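Local atomic coordinates of uncharacterized protein (Leishmania infantum, PDB entry 4TYZ), a protein that is of unknown function but may, as a whole, bind and transfer sterols; this chain is its C-terminal GRAM domain. Residues Phe38-Pro41 / His42-Cys45; Val80-His83 / Leu84-Ile88. All blocks are in the same frame, centred on the assembly; numbering follows the deposited sequence.

Contact 1 of 2, residues Phe38-Pro41 / His42-Cys45; sequences FITP and HWLC
Thr40 OG1 is gripped from two directions: Trp43 N reaches it across the turn in a weak, bent bond of 3.0 Å, and the carboxylate of Glu16 holds it through OE1. The rotation about CA-CB (chi1 81°) sets the hydroxyl between the backbone N and the carbonyl carbon, facing the returning strand, while CG2 lies beside the backbone N. Thr40 N donates to Trp43 O at 3.0 Å, nearly along the C=O axis, so backbone and side chain together bind Thr40 to Trp43. The indole meets this hydroxyl at its edge, close to the ring plane, with Trp43 CB 3.4 Å from Thr40 OG1.

These bonds close a tight beta hairpin between strands 31-39 and 43-48, in the antiparallel sheet of a GRAM domain of the PH-like clan. Phe38 and Cys45 form a hydrogen-bonded pair: Phe38 N gives a short, straight bond of 2.7 Å to Cys45 O, and Cys45 N returns one of 3.0 Å to Phe38 O. Phe38 CB and Cys45 CB lie 4.1 Å apart on the face covered by helix 2-9. On the other face Leu44, in one of its two conformers, sends CD1 to within 4.2 Å of Ile39 CG1, and both side chains pack on Leu103 of helix 96-107. At the turn, Pro41 CB lies over one face of the His42 imidazole, toward its rim, and His42 ND1 is bonded to Glu16 OE2.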
loop_
_atom_site.group_PDB
_atom_site.type_symbol
_atom_site.label_atom_id
_atom_site.label_comp_id
_atom_site.label_asym_id
_atom_site.label_seq_id
_atom_site.Cartn_x
_atom_site.Cartn_y
_atom_site.Cartn_z
ATOM N N PHE A 38 -3.402 2.982 1.726
ATOM C CA PHE A 38 -4.816 3.291 1.505
ATOM C C PHE A 38 -5.396 2.427 0.401
ATOM O O PHE A 38 -4.798 2.290 -0.665
ATOM C CB PHE A 38 -5.007 4.756 1.112
ATOM C CG PHE A 38 -4.435 5.739 2.093
ATOM C CD1 PHE A 38 -5.186 6.176 3.170
ATOM C CD2 PHE A 38 -3.156 6.250 1.920
ATOM C CE1 PHE A 38 -4.673 7.108 4.056
ATOM C CE2 PHE A 38 -2.638 7.173 2.806
ATOM C CZ PHE A 38 -3.397 7.607 3.871
ATOM N N ILE A 39 -6.581 1.878 0.643
ATOM C CA ILE A 39 -7.271 1.070 -0.350
ATOM C C ILE A 39 -8.561 1.781 -0.755
ATOM O O ILE A 39 -9.399 2.096 0.091
ATOM C CB ILE A 39 -7.556 -0.325 0.200
ATOM C CG1 ILE A 39 -6.219 -1.047 0.429
ATOM C CG2 ILE A 39 -8.458 -1.110 -0.734
ATOM C CD1 ILE A 39 -6.331 -2.282 1.237
ATOM N N THR A 40 -8.680 2.078 -2.044
ATOM C CA THR A 40 -9.883 2.680 -2.582
ATOM C C THR A 40 -10.415 1.743 -3.666
ATOM O O THR A 40 -9.793 0.713 -3.954
ATOM C CB THR A 40 -9.616 4.113 -3.140
ATOM O OG1 THR A 40 -9.053 4.032 -4.458
ATOM C CG2 THR A 40 -8.674 4.879 -2.222
ATOM N N PRO A 41 -11.581 2.055 -4.246
ATOM C CA PRO A 41 -12.067 1.093 -5.241
ATOM C C PRO A 41 -11.152 0.934 -6.468
ATOM O O PRO A 41 -11.106 -0.157 -7.037
ATOM C CB PRO A 41 -13.429 1.676 -5.644
ATOM C CG PRO A 41 -13.878 2.448 -4.430
ATOM C CD PRO A 41 -12.606 3.051 -3.877
ATOM N N HIS A 42 -10.417 1.977 -6.847
ATOM C CA HIS A 42 -9.589 1.910 -8.055
ATOM C C HIS A 42 -8.087 2.017 -7.803
ATOM O O HIS A 42 -7.301 1.747 -8.718
ATOM C CB HIS A 42 -9.994 3.012 -9.038
ATOM C CG HIS A 42 -11.386 2.865 -9.555
ATOM N ND1 HIS A 42 -12.408 3.713 -9.185
ATOM C CD2 HIS A 42 -11.931 1.953 -10.392
ATOM C CE1 HIS A 42 -13.526 3.329 -9.779
ATOM N NE2 HIS A 42 -13.265 2.268 -10.515
ATOM N N TRP A 43 -7.697 2.394 -6.585
ATOM C CA TRP A 43 -6.300 2.739 -6.304
ATOM C C TRP A 43 -5.733 2.130 -5.047
ATOM O O TRP A 43 -6.406 1.968 -4.029
ATOM C CB TRP A 43 -6.130 4.280 -6.198
ATOM C CG TRP A 43 -6.480 4.977 -7.468
ATOM C CD1 TRP A 43 -7.732 5.340 -7.881
ATOM C CD2 TRP A 43 -5.581 5.369 -8.511
ATOM N NE1 TRP A 43 -7.668 5.939 -9.123
ATOM C CE2 TRP A 43 -6.358 5.968 -9.530
ATOM C CE3 TRP A 43 -4.194 5.276 -8.683
ATOM C CZ2 TRP A 43 -5.794 6.486 -10.702
ATOM C CZ3 TRP A 43 -3.629 5.781 -9.851
ATOM C CH2 TRP A 43 -4.431 6.376 -10.848
ATOM N N LEU A 44 -4.460 1.797 -5.167
ATOM C CA LEU A 44 -3.637 1.411 -4.042
ATOM C C LEU A 44 -2.668 2.549 -3.797
ATOM O O LEU A 44 -1.885 2.893 -4.677
ATOM C CB LEU A 44 -2.886 0.118 -4.342
ATOM C CG LEU A 44 -1.958 -0.250 -3.197
ATOM C CD1 LEU A 44 -2.780 -0.443 -1.944
ATOM C CD2 LEU A 44 -1.151 -1.496 -3.539
ATOM N N CYS A 45 -2.731 3.152 -2.612
ATOM C CA CYS A 45 -1.920 4.342 -2.335
ATOM C C CYS A 45 -1.124 4.199 -1.056
ATOM O O CYS A 45 -1.518 3.478 -0.145
ATOM C CB CYS A 45 -2.791 5.594 -2.210
ATOM S SG CYS A 45 -3.948 5.805 -3.571
#

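Contact 2 of 2, residues Val80-His83 / Leu84-Ile88; sequences VKTH and LNDTI
The hairpin between strands 78-82 and 87-91 turns through Thr82-Asn85, a type I beta turn followed by a G1 beta bulge. Asn85 N closes the turn on Thr82 O at 3.0 Å; that donor stands well above the carbonyl plane, 64° out of it, and the bond is bent. Thr82 N in turn donates to Asp86 O, so that Asn85 and Asp86 together lie opposite Thr82. Asn85 has the left-handed backbone (phi 59°) that is the hallmark of this 3:5 hairpin.

Thr82 OG1 accepts a bond of 2.9 Å from Asp86 N and a weak one of 3.3 Å from Leu84 N, and a water lies 2.7 Å from Thr82 OG1. This water donates to Asp86 OD2, bridging hydroxyl and carboxylate. With chi1 at 75° the threonine oxygen is placed between its own N and carbonyl carbon, directed into the turn, while Thr82 CG2 packs against Asp86 CB at 4.0 Å.

Beyond the bulge the hairpin runs on as regular antiparallel sheet of the GRAM domain. Val80 and Ile88 make the hydrogen-bonded pair, with Ile88 N to Val80 O at 2.7 Å and Val80 N to Ile88 O at 2.8 Å. Their CB atoms adjoin on one face, where Val80 leans on Ile62 and Ile88 on Phe55. Lys81 and Thr87, a non-hydrogen-bonded pair on the opposite face, lie side by side and point the same way. Asp86 O additionally receives a CA-H...O contact from Lys81 CA.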
loop_
_atom_site.group_PDB
_atom_site.type_symbol
_atom_site.label_atom_id
_atom_site.label_comp_id
_atom_site.label_asym_id
_atom_site.label_seq_id
_atom_site.Cartn_x
_atom_site.Cartn_y
_atom_site.Cartn_z
ATOM N N VAL A 80 4.312 -5.788 -4.360
ATOM C CA VAL A 80 3.412 -5.441 -5.455
ATOM C C VAL A 80 4.207 -5.305 -6.743
ATOM O O VAL A 80 5.137 -4.509 -6.821
ATOM C CB VAL A 80 2.654 -4.137 -5.168
ATOM C CG1 VAL A 80 1.775 -3.759 -6.362
ATOM C CG2 VAL A 80 1.823 -4.277 -3.905
ATOM N N LYS A 81 3.858 -6.117 -7.736
ATOM C CA LYS A 81 4.537 -6.090 -9.022
ATOM C C LYS A 81 3.665 -5.378 -10.035
ATOM O O LYS A 81 2.482 -5.686 -10.160
ATOM C CB LYS A 81 4.855 -7.505 -9.507
ATOM C CG LYS A 81 5.751 -8.304 -8.571
ATOM C CD LYS A 81 6.010 -9.700 -9.128
ATOM C CE LYS A 81 6.564 -9.632 -10.545
ATOM N NZ LYS A 81 6.723 -10.979 -11.166
ATOM N N THR A 82 4.247 -4.432 -10.763
ATOM C CA THR A 82 3.462 -3.699 -11.751
ATOM C C THR A 82 3.609 -4.279 -13.156
ATOM O O THR A 82 4.507 -5.077 -13.423
ATOM C CB THR A 82 3.848 -2.215 -11.793
ATOM O OG1 THR A 82 5.105 -2.061 -12.453
ATOM C CG2 THR A 82 3.963 -1.659 -10.385
ATOM N N HIS A 83 2.721 -3.873 -14.055
ATOM C CA HIS A 83 2.783 -4.335 -15.432
ATOM C C HIS A 83 3.987 -3.755 -16.157
ATOM O O HIS A 83 4.393 -4.265 -17.202
ATOM C CB HIS A 83 1.495 -3.987 -16.181
ATOM C CG HIS A 83 0.359 -4.906 -15.862
ATOM N ND1 HIS A 83 0.401 -6.258 -16.137
ATOM C CD2 HIS A 83 -0.842 -4.676 -15.282
ATOM C CE1 HIS A 83 -0.727 -6.818 -15.738
ATOM N NE2 HIS A 83 -1.498 -5.881 -15.215
ATOM N N LEU A 84 4.565 -2.701 -15.594
ATOM C CA LEU A 84 5.777 -2.107 -16.151
ATOM C C LEU A 84 7.012 -2.718 -15.506
ATOM O O LEU A 84 8.112 -2.176 -15.612
ATOM C CB LEU A 84 5.771 -0.588 -15.962
ATOM C CG LEU A 84 4.720 0.174 -16.774
ATOM C CD1 LEU A 84 4.781 1.666 -16.483
ATOM C CD2 LEU A 84 4.900 -0.090 -18.257
ATOM N N ASN A 85 6.806 -3.852 -14.839
ATOM C CA ASN A 85 7.853 -4.599 -14.146
ATOM C C ASN A 85 8.579 -3.831 -13.045
ATOM O O ASN A 85 9.769 -4.050 -12.809
ATOM C CB ASN A 85 8.876 -5.128 -15.152
ATOM C CG ASN A 85 8.293 -6.190 -16.058
ATOM O OD1 ASN A 85 7.952 -7.284 -15.607
ATOM N ND2 ASN A 85 8.173 -5.874 -17.343
ATOM N N ASP A 86 7.865 -2.943 -12.361
ATOM C CA ASP A 86 8.387 -2.355 -11.138
ATOM C C ASP A 86 7.948 -3.227 -9.963
ATOM O O ASP A 86 6.931 -3.917 -10.044
ATOM C CB ASP A 86 7.896 -0.916 -10.958
ATOM C CG ASP A 86 8.498 0.043 -11.974
ATOM O OD1 ASP A 86 9.700 -0.096 -12.287
ATOM O OD2 ASP A 86 7.768 0.933 -12.462
ATOM N N THR A 87 8.720 -3.222 -8.885
ATOM C CA THR A 87 8.293 -3.915 -7.677
ATOM C C THR A 87 8.253 -2.951 -6.500
ATOM O O THR A 87 9.221 -2.241 -6.234
ATOM C CB THR A 87 9.205 -5.095 -7.343
ATOM O OG1 THR A 87 9.154 -6.046 -8.418
ATOM C CG2 THR A 87 8.743 -5.772 -6.079
ATOM N N ILE A 88 7.114 -2.915 -5.819
ATOM C CA ILE A 88 6.935 -2.083 -4.632
ATOM C C ILE A 88 6.956 -2.976 -3.404
ATOM O O ILE A 88 6.219 -3.961 -3.345
ATOM C CB ILE A 88 5.601 -1.318 -4.666
ATOM C CG1 ILE A 88 5.519 -0.458 -5.922
ATOM C CG2 ILE A 88 5.414 -0.513 -3.380
ATOM C CD1 ILE A 88 4.116 0.063 -6.205
HETATM O O HOH W 1 5.251 0.653 -12.577
#

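From the N terminus, helix 2-9 and strand 20-28 precede contact 1, which closes the turn between strands 31-39 and 43-48. The chain then continues through strands 54-58 and 62-67 before contact 2 closes the turn between strands 78-82 and 87-91, ahead of the C-terminal helix 96-107. The two are in series, neither nesting nor crossing, and their centres stand about 16 Å apart. Both hairpins belong to the same antiparallel sheet, where strand 20-28 separates them in strand order, lying between 31-39 and 87-91. They nevertheless meet directly: in one of the two conformers of Leu44, Leu44 CD2 packs on Val80 CG2 at 4.1 Å, joining one hairpin to the other.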